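Local coordinates for protein methylocystis parvus OBBP MbnE (Methylocystis parvus OBBP, PDB 5ICQ) that probably binds the copper-chelating peptide methanobactin in the periplasm and hands it on for transport, as a family 5 solute-binding protein, at residues A[317-322]-A[367-372]; A[360-365]-A[567-572]; A[396-401]-A[561-566]. All blocks are in the same frame, centred on the assembly; numbering follows the deposited sequence.

Contact 1: A[317-322]-A[367-372]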
ATOM      1  N   ASN A 317      -0.054   6.092  -9.436  1.00 12.24           N
ATOM      2  CA  ASN A 317      -0.515   5.325  -8.286  1.00 14.56           C
ATOM      3  C   ASN A 317      -1.558   6.128  -7.512  1.00 17.86           C
ATOM      4  O   ASN A 317      -1.344   7.313  -7.251  1.00 12.92           O
ATOM      5  CB  ASN A 317       0.653   4.981  -7.372  1.00 13.26           C
ATOM      6  CG  ASN A 317       0.403   3.728  -6.571  1.00 13.92           C
ATOM      7  OD1 ASN A 317       0.347   2.635  -7.128  1.00 16.19           O
ATOM      8  ND2 ASN A 317       0.241   3.877  -5.258  1.00 14.95           N
ATOM      9  N   PRO A 318      -2.680   5.527  -7.120  1.00 11.09           N
ATOM     10  CA  PRO A 318      -3.694   6.282  -6.372  1.00 13.49           C
ATOM     11  C   PRO A 318      -3.210   6.687  -4.990  1.00 13.47           C
ATOM     12  O   PRO A 318      -2.345   6.044  -4.388  1.00 12.50           O
ATOM     13  CB  PRO A 318      -4.875   5.307  -6.276  1.00 16.02           C
ATOM     14  CG  PRO A 318      -4.274   3.955  -6.487  1.00 24.06           C
ATOM     15  CD  PRO A 318      -3.130   4.164  -7.447  1.00 11.47           C
ATOM     16  N   LYS A 319      -3.810   7.762  -4.482  1.00  9.68           N
ATOM     17  CA  LYS A 319      -3.444   8.380  -3.216  1.00 10.14           C
ATOM     18  C   LYS A 319      -4.576   8.192  -2.214  1.00 12.80           C
ATOM     19  O   LYS A 319      -5.709   7.854  -2.580  1.00 13.05           O
ATOM     20  CB  LYS A 319      -3.161   9.874  -3.395  1.00 10.61           C
ATOM     21  CG  LYS A 319      -2.075  10.193  -4.426  1.00 21.17           C
ATOM     22  CD  LYS A 319      -0.703   9.823  -3.884  1.00 21.33           C
ATOM     23  CE  LYS A 319       0.386  10.108  -4.901  1.00 31.79           C
ATOM     24  NZ  LYS A 319       0.123   9.405  -6.192  1.00 36.14           N
ATOM     25  N   GLY A 320      -4.266   8.441  -0.945  1.00 14.55           N
ATOM     26  CA  GLY A 320      -5.239   8.261   0.120  1.00 12.05           C
ATOM     27  C   GLY A 320      -5.262   6.815   0.587  1.00 15.70           C
ATOM     28  O   GLY A 320      -4.490   6.002   0.084  1.00 12.58           O
ATOM     29  N   LEU A 321      -6.115   6.486   1.556  1.00  9.41           N
ATOM     30  CA  LEU A 321      -6.909   7.471   2.291  1.00  8.26           C
ATOM     31  C   LEU A 321      -6.692   7.245   3.790  1.00  9.09           C
ATOM     32  O   LEU A 321      -6.798   6.111   4.278  1.00 11.57           O
ATOM     33  CB  LEU A 321      -8.406   7.364   1.946  1.00 10.38           C
ATOM     34  CG  LEU A 321      -9.393   8.281   2.715  1.00  9.72           C
ATOM     35  CD1 LEU A 321     -10.640   8.582   1.874  1.00 10.51           C
ATOM     36  CD2 LEU A 321      -9.820   7.676   4.069  1.00  6.92           C
ATOM     37  N   ASN A 322      -6.373   8.325   4.496  1.00  7.12           N
ATOM     38  CA  ASN A 322      -6.404   8.397   5.950  1.00  4.67           C
ATOM     39  C   ASN A 322      -7.563   9.298   6.350  1.00  5.43           C
ATOM     40  O   ASN A 322      -7.953  10.187   5.590  1.00  7.04           O
ATOM     41  CB  ASN A 322      -5.118   9.000   6.534  1.00 14.48           C
ATOM     42  CG  ASN A 322      -3.874   8.306   6.066  1.00 30.24           C
ATOM     43  OD1 ASN A 322      -3.856   7.090   5.891  1.00 33.76           O
ATOM     44  ND2 ASN A 322      -2.808   9.079   5.875  1.00 25.65           N
ATOM     45  N   PHE A 367      -9.540   6.215  -3.749  1.00 12.24           N
ATOM     46  CA  PHE A 367      -8.540   5.921  -4.778  1.00 11.90           C
ATOM     47  C   PHE A 367      -8.201   7.230  -5.487  1.00 12.59           C
ATOM     48  O   PHE A 367      -8.365   7.377  -6.695  1.00 14.68           O
ATOM     49  CB  PHE A 367      -9.054   4.851  -5.746  1.00  7.69           C
ATOM     50  CG  PHE A 367      -9.446   3.586  -5.059  1.00 11.86           C
ATOM     51  CD1 PHE A 367      -8.505   2.592  -4.820  1.00 11.99           C
ATOM     52  CD2 PHE A 367     -10.741   3.410  -4.594  1.00 13.41           C
ATOM     53  CE1 PHE A 367      -8.859   1.439  -4.154  1.00 15.19           C
ATOM     54  CE2 PHE A 367     -11.102   2.254  -3.929  1.00 11.98           C
ATOM     55  CZ  PHE A 367     -10.159   1.271  -3.705  1.00 14.32           C
ATOM     56  N   ASP A 368      -7.707   8.196  -4.712  1.00  9.08           N
ATOM     57  CA  ASP A 368      -7.650   9.575  -5.179  1.00 10.21           C
ATOM     58  C   ASP A 368      -6.553   9.763  -6.227  1.00 11.51           C
ATOM     59  O   ASP A 368      -5.564   9.024  -6.268  1.00 12.41           O
ATOM     60  CB  ASP A 368      -7.418  10.521  -3.991  1.00  9.59           C
ATOM     61  CG  ASP A 368      -7.949  11.913  -4.241  1.00 18.26           C
ATOM     62  OD1 ASP A 368      -8.622  12.117  -5.264  1.00 18.34           O
ATOM     63  OD2 ASP A 368      -7.706  12.806  -3.402  1.00 13.77           O
ATOM     64  N   GLU A 369      -6.746  10.772  -7.079  1.00  9.11           N
ATOM     65  CA  GLU A 369      -5.773  11.168  -8.100  1.00 13.14           C
ATOM     66  C   GLU A 369      -5.404   9.996  -9.007  1.00 19.10           C
ATOM     67  O   GLU A 369      -4.230   9.716  -9.257  1.00 18.03           O
ATOM     68  CB  GLU A 369      -4.524  11.770  -7.449  1.00 18.50           C
ATOM     69  CG  GLU A 369      -4.811  12.972  -6.575  1.00 18.57           C
ATOM     70  CD  GLU A 369      -3.572  13.822  -6.372  1.00 31.54           C
ATOM     71  OE1 GLU A 369      -3.278  14.190  -5.219  1.00 22.28           O
ATOM     72  OE2 GLU A 369      -2.882  14.111  -7.376  1.00 34.69           O
ATOM     73  N   SER A 370      -6.419   9.293  -9.497  1.00 10.33           N
ATOM     74  CA  SER A 370      -6.146   8.136 -10.338  1.00 17.61           C
ATOM     75  C   SER A 370      -7.380   7.825 -11.160  1.00 14.95           C
ATOM     76  O   SER A 370      -8.460   8.388 -10.945  1.00 13.54           O
ATOM     77  CB  SER A 370      -5.715   6.921  -9.505  1.00 18.30           C
ATOM     78  OG  SER A 370      -6.814   6.107  -9.136  1.00 18.80           O
ATOM     79  N   GLU A 371      -7.199   6.905 -12.111  1.00 13.76           N
ATOM     80  CA  GLU A 371      -8.299   6.498 -12.971  1.00 18.54           C
ATOM     81  C   GLU A 371      -9.387   5.768 -12.199  1.00 14.30           C
ATOM     82  O   GLU A 371     -10.505   5.641 -12.710  1.00 15.19           O
ATOM     83  CB  GLU A 371      -7.785   5.585 -14.085  1.00 21.63           C
ATOM     84  CG  GLU A 371      -7.665   4.150 -13.627  1.00 42.36           C
ATOM     85  CD  GLU A 371      -6.860   3.285 -14.558  1.00 58.32           C
ATOM     86  OE1 GLU A 371      -6.094   2.444 -14.044  1.00 68.11           O
ATOM     87  OE2 GLU A 371      -6.993   3.436 -15.792  1.00 53.89           O
ATOM     88  N   LEU A 372      -9.076   5.252 -11.004  1.00 10.41           N
ATOM     89  CA  LEU A 372     -10.051   4.519 -10.204  1.00 10.82           C
ATOM     90  C   LEU A 372     -10.969   5.429  -9.409  1.00 11.29           C
ATOM     91  O   LEU A 372     -11.944   4.940  -8.831  1.00 12.67           O
ATOM     92  CB  LEU A 372      -9.340   3.571  -9.232  1.00 11.87           C
ATOM     93  CG  LEU A 372      -8.422   2.522  -9.863  1.00 15.22           C
ATOM     94  CD1 LEU A 372      -7.739   1.714  -8.765  1.00 15.71           C
ATOM     95  CD2 LEU A 372      -9.208   1.606 -10.792  1.00 15.87           C
TER
HETATM   96  O   HOH W   1      -1.609   9.761  -8.527  1.00 39.96           O
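Lys319 and Asp368 form a single antiparallel bridge, a hydrogen-bonded pair in which Lys319 N reaches Asp368 O at 2.8 Å and Asp368 N returns the bond to Lys319 O at 2.9 Å. Beside it, Pro318 lays its CB against Ser370 OG at 3.5 Å, and its CA makes a bent CA-H...O contact with Asp368 O, the carbonyl that already takes the Lys319 amide. The lysine chain passes Glu369 obliquely, CG against CB, then curls back on itself: bends at chi2 (-72°) and chi4 (-56°) bring NZ within 2.8 Å of Asn317 O. The bridge joins the loop leading into strand 322-326 to the one following strand 361-362, and a water 2.8 Å from Asn317 O and 2.7 Å from Glu369 O links them a second time. Ser370 opens an ST turn, its OG accepting from Leu372 N at 3.1 Å while donating to Phe367 O from above the carbonyl plane. Without the hydroxyl, as with an alanine here, Leu372 N and Phe367 O would probably lose the partner they share, and the turn would be less firmly set against Pro318. The Glu369 carboxylate turns to other mates, hydrogen-bonding His572 and Ser574 through OE1 and forming a salt bridge with Lys314 through OE2.

Contact 2: A[360-365]-A[567-572]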
ATOM      1  N   TYR A 360       0.296  19.902   1.606  1.00 13.59           N
ATOM      2  CA  TYR A 360      -0.573  18.760   1.381  1.00 10.67           C
ATOM      3  C   TYR A 360      -1.785  19.139   0.540  1.00 10.48           C
ATOM      4  O   TYR A 360      -2.073  20.312   0.301  1.00 11.34           O
ATOM      5  CB  TYR A 360      -1.021  18.168   2.709  1.00 10.82           C
ATOM      6  CG  TYR A 360       0.050  17.389   3.432  1.00 13.29           C
ATOM      7  CD1 TYR A 360       0.854  16.481   2.766  1.00 13.68           C
ATOM      8  CD2 TYR A 360       0.232  17.546   4.800  1.00 12.51           C
ATOM      9  CE1 TYR A 360       1.813  15.739   3.447  1.00 15.01           C
ATOM     10  CE2 TYR A 360       1.179  16.814   5.483  1.00 13.31           C
ATOM     11  CZ  TYR A 360       1.966  15.921   4.813  1.00 16.46           C
ATOM     12  OH  TYR A 360       2.901  15.201   5.525  1.00 17.82           O
ATOM     13  N   THR A 361      -2.506  18.109   0.092  1.00  9.56           N
ATOM     14  CA  THR A 361      -3.745  18.301  -0.645  1.00  7.70           C
ATOM     15  C   THR A 361      -4.829  17.427  -0.022  1.00 10.26           C
ATOM     16  O   THR A 361      -4.547  16.333   0.477  1.00  9.52           O
ATOM     17  CB  THR A 361      -3.551  17.977  -2.153  1.00 22.69           C
ATOM     18  OG1 THR A 361      -4.764  18.251  -2.868  1.00 32.92           O
ATOM     19  CG2 THR A 361      -3.201  16.542  -2.344  1.00 28.30           C
ATOM     20  N   ARG A 362      -6.066  17.921  -0.022  1.00 12.22           N
ATOM     21  CA  ARG A 362      -7.154  17.164   0.599  1.00  8.32           C
ATOM     22  C   ARG A 362      -7.357  15.838  -0.124  1.00  9.48           C
ATOM     23  O   ARG A 362      -7.327  15.779  -1.354  1.00  8.66           O
ATOM     24  CB  ARG A 362      -8.456  17.969   0.568  1.00  8.07           C
ATOM     25  CG  ARG A 362      -9.568  17.386   1.472  1.00  8.62           C
ATOM     26  CD  ARG A 362      -9.288  17.707   2.967  1.00  8.34           C
ATOM     27  NE  ARG A 362     -10.160  16.952   3.875  1.00  8.55           N
ATOM     28  CZ  ARG A 362     -11.358  17.370   4.295  1.00 10.08           C
ATOM     29  NH1 ARG A 362     -11.834  18.549   3.910  1.00 11.07           N
ATOM     30  NH2 ARG A 362     -12.079  16.601   5.102  1.00  9.14           N
ATOM     31  N   THR A 363      -7.556  14.767   0.651  1.00  9.47           N
ATOM     32  CA  THR A 363      -7.957  13.485   0.079  1.00  9.96           C
ATOM     33  C   THR A 363      -9.459  13.481  -0.211  1.00 12.01           C
ATOM     34  O   THR A 363     -10.278  13.740   0.682  1.00  9.83           O
ATOM     35  CB  THR A 363      -7.582  12.348   1.027  1.00  9.07           C
ATOM     36  OG1 THR A 363      -6.161  12.362   1.220  1.00 10.13           O
ATOM     37  CG2 THR A 363      -7.996  10.994   0.429  1.00 10.19           C
ATOM     38  N   LYS A 364      -9.822  13.193  -1.464  1.00  9.41           N
ATOM     39  CA  LYS A 364     -11.212  13.308  -1.900  1.00  8.95           C
ATOM     40  C   LYS A 364     -11.839  11.979  -2.279  1.00 13.54           C
ATOM     41  O   LYS A 364     -13.018  11.953  -2.645  1.00 13.52           O
ATOM     42  CB  LYS A 364     -11.313  14.278  -3.093  1.00 12.87           C
ATOM     43  CG  LYS A 364     -10.708  15.639  -2.810  1.00 19.72           C
ATOM     44  CD  LYS A 364     -11.215  16.717  -3.764  1.00 29.65           C
ATOM     45  CE  LYS A 364     -10.564  16.629  -5.124  1.00 39.59           C
ATOM     46  NZ  LYS A 364     -10.799  17.882  -5.910  1.00 42.15           N
ATOM     47  N   SER A 365     -11.094  10.882  -2.198  1.00  7.62           N
ATOM     48  CA  SER A 365     -11.540   9.605  -2.729  1.00 10.58           C
ATOM     49  C   SER A 365     -10.732   8.519  -2.043  1.00  7.00           C
ATOM     50  O   SER A 365      -9.624   8.774  -1.561  1.00  8.50           O
ATOM     51  CB  SER A 365     -11.352   9.561  -4.259  1.00 12.91           C
ATOM     52  OG  SER A 365     -11.373   8.236  -4.760  1.00 10.87           O
ATOM     53  N   VAL A 567     -15.794   7.928   7.201  1.00  5.20           N
ATOM     54  CA  VAL A 567     -14.552   8.593   7.568  1.00  7.10           C
ATOM     55  C   VAL A 567     -14.695  10.063   7.211  1.00 16.21           C
ATOM     56  O   VAL A 567     -15.488  10.434   6.341  1.00 22.48           O
ATOM     57  CB  VAL A 567     -13.311   7.994   6.854  1.00 15.53           C
ATOM     58  CG1 VAL A 567     -13.226   6.503   7.061  1.00 14.56           C
ATOM     59  CG2 VAL A 567     -13.371   8.293   5.376  1.00 22.32           C
ATOM     60  N   VAL A 568     -13.944  10.907   7.911  1.00  8.77           N
ATOM     61  CA  VAL A 568     -13.698  12.275   7.468  1.00  7.82           C
ATOM     62  C   VAL A 568     -12.334  12.273   6.793  1.00  7.72           C
ATOM     63  O   VAL A 568     -11.312  12.132   7.487  1.00  8.47           O
ATOM     64  CB  VAL A 568     -13.739  13.276   8.628  1.00  8.41           C
ATOM     65  CG1 VAL A 568     -13.523  14.713   8.099  1.00 10.13           C
ATOM     66  CG2 VAL A 568     -15.069  13.175   9.357  1.00  9.55           C
ATOM     67  N   PRO A 569     -12.257  12.387   5.471  1.00  8.52           N
ATOM     68  CA  PRO A 569     -10.970  12.200   4.795  1.00 10.90           C
ATOM     69  C   PRO A 569     -10.000  13.287   5.217  1.00  9.45           C
ATOM     70  O   PRO A 569     -10.383  14.446   5.397  1.00 10.20           O
ATOM     71  CB  PRO A 569     -11.318  12.313   3.305  1.00 17.96           C
ATOM     72  CG  PRO A 569     -12.811  12.266   3.227  1.00 14.78           C
ATOM     73  CD  PRO A 569     -13.330  12.776   4.541  1.00 10.01           C
ATOM     74  N   LEU A 570      -8.734  12.898   5.368  1.00 10.14           N
ATOM     75  CA  LEU A 570      -7.691  13.854   5.709  1.00 11.74           C
ATOM     76  C   LEU A 570      -6.963  14.289   4.434  1.00 10.08           C
ATOM     77  O   LEU A 570      -7.582  14.914   3.566  1.00 10.01           O
ATOM     78  CB  LEU A 570      -6.751  13.263   6.765  1.00  7.45           C
ATOM     79  CG  LEU A 570      -7.417  13.256   8.155  1.00  9.92           C
ATOM     80  CD1 LEU A 570      -6.612  12.447   9.165  1.00  9.28           C
ATOM     81  CD2 LEU A 570      -7.626  14.685   8.673  1.00 12.44           C
ATOM     82  N   PHE A 571      -5.677  13.981   4.288  1.00  7.10           N
ATOM     83  CA  PHE A 571      -4.898  14.656   3.247  1.00  9.02           C
ATOM     84  C   PHE A 571      -3.659  13.839   2.898  1.00 10.35           C
ATOM     85  O   PHE A 571      -3.273  12.919   3.623  1.00 10.46           O
ATOM     86  CB  PHE A 571      -4.513  16.063   3.705  1.00 10.97           C
ATOM     87  CG  PHE A 571      -4.009  16.109   5.122  1.00 11.99           C
ATOM     88  CD1 PHE A 571      -2.675  15.892   5.403  1.00 18.57           C
ATOM     89  CD2 PHE A 571      -4.883  16.355   6.173  1.00 12.74           C
ATOM     90  CE1 PHE A 571      -2.211  15.924   6.715  1.00 25.58           C
ATOM     91  CE2 PHE A 571      -4.426  16.391   7.481  1.00 15.09           C
ATOM     92  CZ  PHE A 571      -3.093  16.176   7.750  1.00 16.43           C
ATOM     93  N   HIS A 572      -3.028  14.201   1.775  1.00  8.60           N
ATOM     94  CA  HIS A 572      -1.884  13.458   1.268  1.00 11.57           C
ATOM     95  C   HIS A 572      -0.984  14.408   0.493  1.00 10.05           C
ATOM     96  O   HIS A 572      -1.367  15.531   0.170  1.00  9.38           O
ATOM     97  CB  HIS A 572      -2.334  12.284   0.384  1.00 12.83           C
ATOM     98  CG  HIS A 572      -3.058  12.715  -0.854  1.00  9.48           C
ATOM     99  ND1 HIS A 572      -4.430  12.857  -0.907  1.00  9.07           N
ATOM    100  CD2 HIS A 572      -2.598  13.042  -2.086  1.00  9.83           C
ATOM    101  CE1 HIS A 572      -4.783  13.259  -2.116  1.00 14.73           C
ATOM    102  NE2 HIS A 572      -3.690  13.380  -2.853  1.00 10.33           N
TER
HETATM  103  O   HOH W   2      -5.247  10.631   3.030  1.00  8.60           O
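Segments 360-365 and 567-572 are paired antiparallel over only two residue pairs, their directions splayed to 134°. Thr361 and His572 form a hydrogen-bonded pair, with Thr361 N to His572 O at 2.8 Å, and Arg362 and Phe571 follow as a non-hydrogen-bonded pair with CA atoms 4.3 Å apart. Past Arg362, Thr363 N donates to Leu570 O in a nearly straight bond. Strand 567-572 is interrupted at Leu570, whose O thus serves Thr363 while its N serves Asn322 of strand 322-326. The His572 ring is held from two sides. Thr361 CG2 lies over one face, a CH-pi contact 3.6 Å from the ring centroid, while Thr363 OG1 meets His572 ND1 at the ring edge at 2.8 Å; the proton could lie on either atom. NE2 is taken by Glu369, so both ring nitrogens have partners and the ring's rotation is fixed. Arg362 starts away from the other strand, but the bend at chi2 (76°) brings its guanidinium back edge-on to the backbone: NE and NH2 both grip Pro569 O, NH2 at 2.8 Å, with that oxygen in the guanidinium plane. NE also makes a weak bond to Leu570 O. At the far end the Tyr360 and Phe571 rings meet obliquely, planes at 33° and Tyr360 CD2 to Phe571 CD1 3.4 Å, beside Tyr356 and Phe348. Thr363 O, close to Pro569 CB, is buried without a hydrogen-bonding partner. Strand 567-572 also pairs with strand 322-326, through Val568 and Leu570, and the short strand 361-362 thus extends a mixed beta-sheet of the kind found in the alpha/beta lobes of periplasmic solute-binding proteins.

Contact 3: A[396-401]-A[561-566]. With SO4 (sulfate ion), chain D.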
ATOM      1  N   ALA A 396     -26.952  11.439  -4.357  1.00 13.65           N
ATOM      2  CA  ALA A 396     -26.984  12.055  -5.685  1.00 14.49           C
ATOM      3  C   ALA A 396     -25.757  12.925  -5.934  1.00 13.12           C
ATOM      4  O   ALA A 396     -25.216  12.936  -7.046  1.00 12.79           O
ATOM      5  CB  ALA A 396     -28.262  12.883  -5.861  1.00 15.31           C
ATOM      6  N   GLU A 397     -25.304  13.658  -4.908  1.00 14.02           N
ATOM      7  CA  GLU A 397     -24.149  14.543  -5.065  1.00 12.24           C
ATOM      8  C   GLU A 397     -22.906  13.748  -5.453  1.00 16.28           C
ATOM      9  O   GLU A 397     -22.069  14.211  -6.238  1.00 15.59           O
ATOM     10  CB  GLU A 397     -23.912  15.323  -3.761  1.00 17.17           C
ATOM     11  CG  GLU A 397     -23.670  14.419  -2.524  1.00 18.36           C
ATOM     12  CD  GLU A 397     -23.588  15.165  -1.192  1.00 29.47           C
ATOM     13  OE1 GLU A 397     -23.565  16.416  -1.177  1.00 30.80           O
ATOM     14  OE2 GLU A 397     -23.534  14.482  -0.146  1.00 24.82           O
ATOM     15  N   ILE A 398     -22.791  12.528  -4.940  1.00 12.14           N
ATOM     16  CA  ILE A 398     -21.646  11.683  -5.263  1.00 10.76           C
ATOM     17  C   ILE A 398     -21.870  10.931  -6.572  1.00  8.47           C
ATOM     18  O   ILE A 398     -20.931  10.736  -7.361  1.00  9.77           O
ATOM     19  CB  ILE A 398     -21.385  10.748  -4.067  1.00  8.85           C
ATOM     20  CG1 ILE A 398     -20.797  11.578  -2.919  1.00  7.37           C
ATOM     21  CG2 ILE A 398     -20.454   9.597  -4.461  1.00 13.06           C
ATOM     22  CD1 ILE A 398     -20.780  10.889  -1.571  1.00 11.52           C
ATOM     23  N   LEU A 399     -23.112  10.523  -6.841  1.00  7.95           N
ATOM     24  CA  LEU A 399     -23.412   9.805  -8.079  1.00  8.26           C
ATOM     25  C   LEU A 399     -23.075  10.659  -9.299  1.00 12.46           C
ATOM     26  O   LEU A 399     -22.572  10.149 -10.304  1.00 15.46           O
ATOM     27  CB  LEU A 399     -24.886   9.393  -8.114  1.00 11.04           C
ATOM     28  CG  LEU A 399     -25.330   8.476  -9.267  1.00 16.98           C
ATOM     29  CD1 LEU A 399     -24.712   7.093  -9.140  1.00 16.01           C
ATOM     30  CD2 LEU A 399     -26.853   8.376  -9.325  1.00 26.22           C
ATOM     31  N   GLU A 400     -23.308  11.966  -9.217  1.00 14.17           N
ATOM     32  CA  GLU A 400     -23.088  12.834 -10.368  1.00 19.22           C
ATOM     33  C   GLU A 400     -21.679  13.425 -10.423  1.00 15.13           C
ATOM     34  O   GLU A 400     -21.372  14.172 -11.361  1.00 17.77           O
ATOM     35  CB  GLU A 400     -24.139  13.950 -10.386  1.00 21.41           C
ATOM     36  CG  GLU A 400     -25.584  13.434 -10.430  1.00 26.08           C
ATOM     37  CD  GLU A 400     -25.841  12.399 -11.538  1.00 34.17           C
ATOM     38  OE1 GLU A 400     -25.195  12.466 -12.607  1.00 30.54           O
ATOM     39  OE2 GLU A 400     -26.708  11.519 -11.343  1.00 35.54           O
ATOM     40  N   GLY A 401     -20.809  13.086  -9.476  1.00 14.55           N
ATOM     41  CA  GLY A 401     -19.449  13.595  -9.479  1.00 17.90           C
ATOM     42  C   GLY A 401     -19.309  15.048  -9.072  1.00 19.73           C
ATOM     43  O   GLY A 401     -18.338  15.696  -9.460  1.00 20.04           O
ATOM     44  N   LEU A 561     -18.629   3.739  -0.779  1.00  9.58           N
ATOM     45  CA  LEU A 561     -17.869   4.031   0.437  1.00 10.42           C
ATOM     46  C   LEU A 561     -18.018   5.489   0.841  1.00  8.89           C
ATOM     47  O   LEU A 561     -18.264   5.799   2.013  1.00  8.47           O
ATOM     48  CB  LEU A 561     -16.393   3.703   0.229  1.00 10.49           C
ATOM     49  CG  LEU A 561     -15.999   2.231   0.121  1.00 12.81           C
ATOM     50  CD1 LEU A 561     -14.473   2.133  -0.033  1.00  8.35           C
ATOM     51  CD2 LEU A 561     -16.472   1.466   1.365  1.00 11.20           C
ATOM     52  N   LEU A 562     -17.827   6.405  -0.109  1.00  4.45           N
ATOM     53  CA  LEU A 562     -17.906   7.825   0.226  1.00  6.28           C
ATOM     54  C   LEU A 562     -19.298   8.197   0.716  1.00  7.99           C
ATOM     55  O   LEU A 562     -19.438   9.039   1.612  1.00  6.43           O
ATOM     56  CB  LEU A 562     -17.523   8.680  -0.987  1.00  5.84           C
ATOM     57  CG  LEU A 562     -16.054   8.584  -1.401  1.00 10.42           C
ATOM     58  CD1 LEU A 562     -15.823   9.216  -2.800  1.00 10.37           C
ATOM     59  CD2 LEU A 562     -15.187   9.289  -0.362  1.00 11.19           C
ATOM     60  N   SER A 563     -20.341   7.600   0.120  1.00  8.64           N
ATOM     61  CA  SER A 563     -21.718   7.942   0.463  1.00  7.99           C
ATOM     62  C   SER A 563     -22.108   7.487   1.856  1.00  9.48           C
ATOM     63  O   SER A 563     -23.146   7.929   2.359  1.00  9.20           O
ATOM     64  CB  SER A 563     -22.695   7.337  -0.548  1.00  9.71           C
ATOM     65  OG  SER A 563     -22.561   7.992  -1.792  1.00 11.22           O
ATOM     66  N   GLY A 564     -21.322   6.613   2.476  1.00  8.58           N
ATOM     67  CA  GLY A 564     -21.575   6.229   3.849  1.00  7.96           C
ATOM     68  C   GLY A 564     -21.008   7.173   4.883  1.00 12.09           C
ATOM     69  O   GLY A 564     -21.405   7.103   6.051  1.00  7.90           O
ATOM     70  N   PHE A 565     -20.097   8.064   4.488  1.00  6.28           N
ATOM     71  CA  PHE A 565     -19.470   8.994   5.425  1.00  8.52           C
ATOM     72  C   PHE A 565     -18.952   8.251   6.653  1.00  9.71           C
ATOM     73  O   PHE A 565     -19.173   8.651   7.802  1.00  7.43           O
ATOM     74  CB  PHE A 565     -20.447  10.118   5.798  1.00  6.80           C
ATOM     75  CG  PHE A 565     -20.868  10.913   4.600  1.00  7.92           C
ATOM     76  CD1 PHE A 565     -20.069  11.946   4.137  1.00 12.61           C
ATOM     77  CD2 PHE A 565     -21.999  10.553   3.865  1.00 13.92           C
ATOM     78  CE1 PHE A 565     -20.424  12.656   2.983  1.00 14.42           C
ATOM     79  CE2 PHE A 565     -22.361  11.255   2.716  1.00 15.15           C
ATOM     80  CZ  PHE A 565     -21.571  12.306   2.275  1.00 11.84           C
ATOM     81  N   TYR A 566     -18.259   7.138   6.388  1.00  7.24           N
ATOM     82  CA  TYR A 566     -17.641   6.371   7.462  1.00  7.58           C
ATOM     83  C   TYR A 566     -16.407   7.062   8.003  1.00  5.57           C
ATOM     84  O   TYR A 566     -15.995   6.788   9.140  1.00  7.44           O
ATOM     85  CB  TYR A 566     -17.266   4.972   6.969  1.00  7.89           C
ATOM     86  CG  TYR A 566     -18.458   4.204   6.446  1.00  9.99           C
ATOM     87  CD1 TYR A 566     -19.427   3.711   7.315  1.00 11.29           C
ATOM     88  CD2 TYR A 566     -18.618   3.982   5.081  1.00 11.50           C
ATOM     89  CE1 TYR A 566     -20.539   3.007   6.832  1.00 15.24           C
ATOM     90  CE2 TYR A 566     -19.720   3.283   4.594  1.00 13.07           C
ATOM     91  CZ  TYR A 566     -20.671   2.809   5.473  1.00 15.49           C
ATOM     92  OH  TYR A 566     -21.740   2.116   4.968  1.00 17.53           O
TER
HETATM   93  S   SO4 D 703     -29.909  11.918  -1.906  1.00 37.29           S
HETATM   94  O1  SO4 D 703     -31.358  11.933  -2.088  1.00 44.45           O
HETATM   95  O2  SO4 D 703     -29.592  11.435  -0.565  1.00 46.31           O
HETATM   96  O3  SO4 D 703     -29.389  13.270  -2.084  1.00 45.37           O
HETATM   97  O4  SO4 D 703     -29.334  11.028  -2.905  1.00 30.87           O
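A buried contact between two helix ends contains no hydrogen bond across the segments and rests largely on one methyl group. Ile398 lays CD1 against the C-terminal end of helix 547-563 and Phe565 just beyond it, 3.4 Å from Ser563 OG, 4.0 Å from Leu562 CB and 4.2 Å from Phe565 CZ. Its CG1 lies anti to the carbonyl carbon (chi1 -72°) and the chain runs straight on to CD1 (chi2 166°), with CG2 near the same serine oxygen. Phe565, the first residue to leave helical geometry and of positive phi, folds its ring back so that a face covers Leu562 O. Glu397 comes from the opposite direction, its OE2 at the ring edge 3.8 Å from Phe565 CZ; that oxygen also has a long, weak ion pair with Arg395 and lies close to the Glu340 carboxylate. Helix 396-399 ends in a Schellman motif at Gly401, and at its start Ala396 N donates to sulfate O4 at 2.8 Å; Arg395 binds the same ion, probably from the crystallisation liquor. With no polar bond between 396-401 and 561-566, their fit rests on shape and on burial of the isoleucine methyl, while Ser563 OG is tied to Arg559 O and Arg395 N.

Contacts 1 and 2 interlock: their segments alternate along the chain, and Glu369 of contact 1 reaches His572 of contact 2, while Asn322 pairs with Leu570 across the neighbouring strands. Both are partly buried and use backbone hydrogen bonds, contact 1 as an isolated bridge between loops and contact 2 within a sheet, where the Arg362 guanidinium and the Thr363-His572 bond add side-chain ties. Contact 3, about 23 Å from the chain centre, is further out than contact 1 at about 11 Å, yet its touching residues are mostly buried, and it depends on side-chain packing between helix ends. Helix 547-563 leads from it into strand 567-572 of contact 2, and Leu562 CD1 packs on the Lys364 carbonyl oxygen.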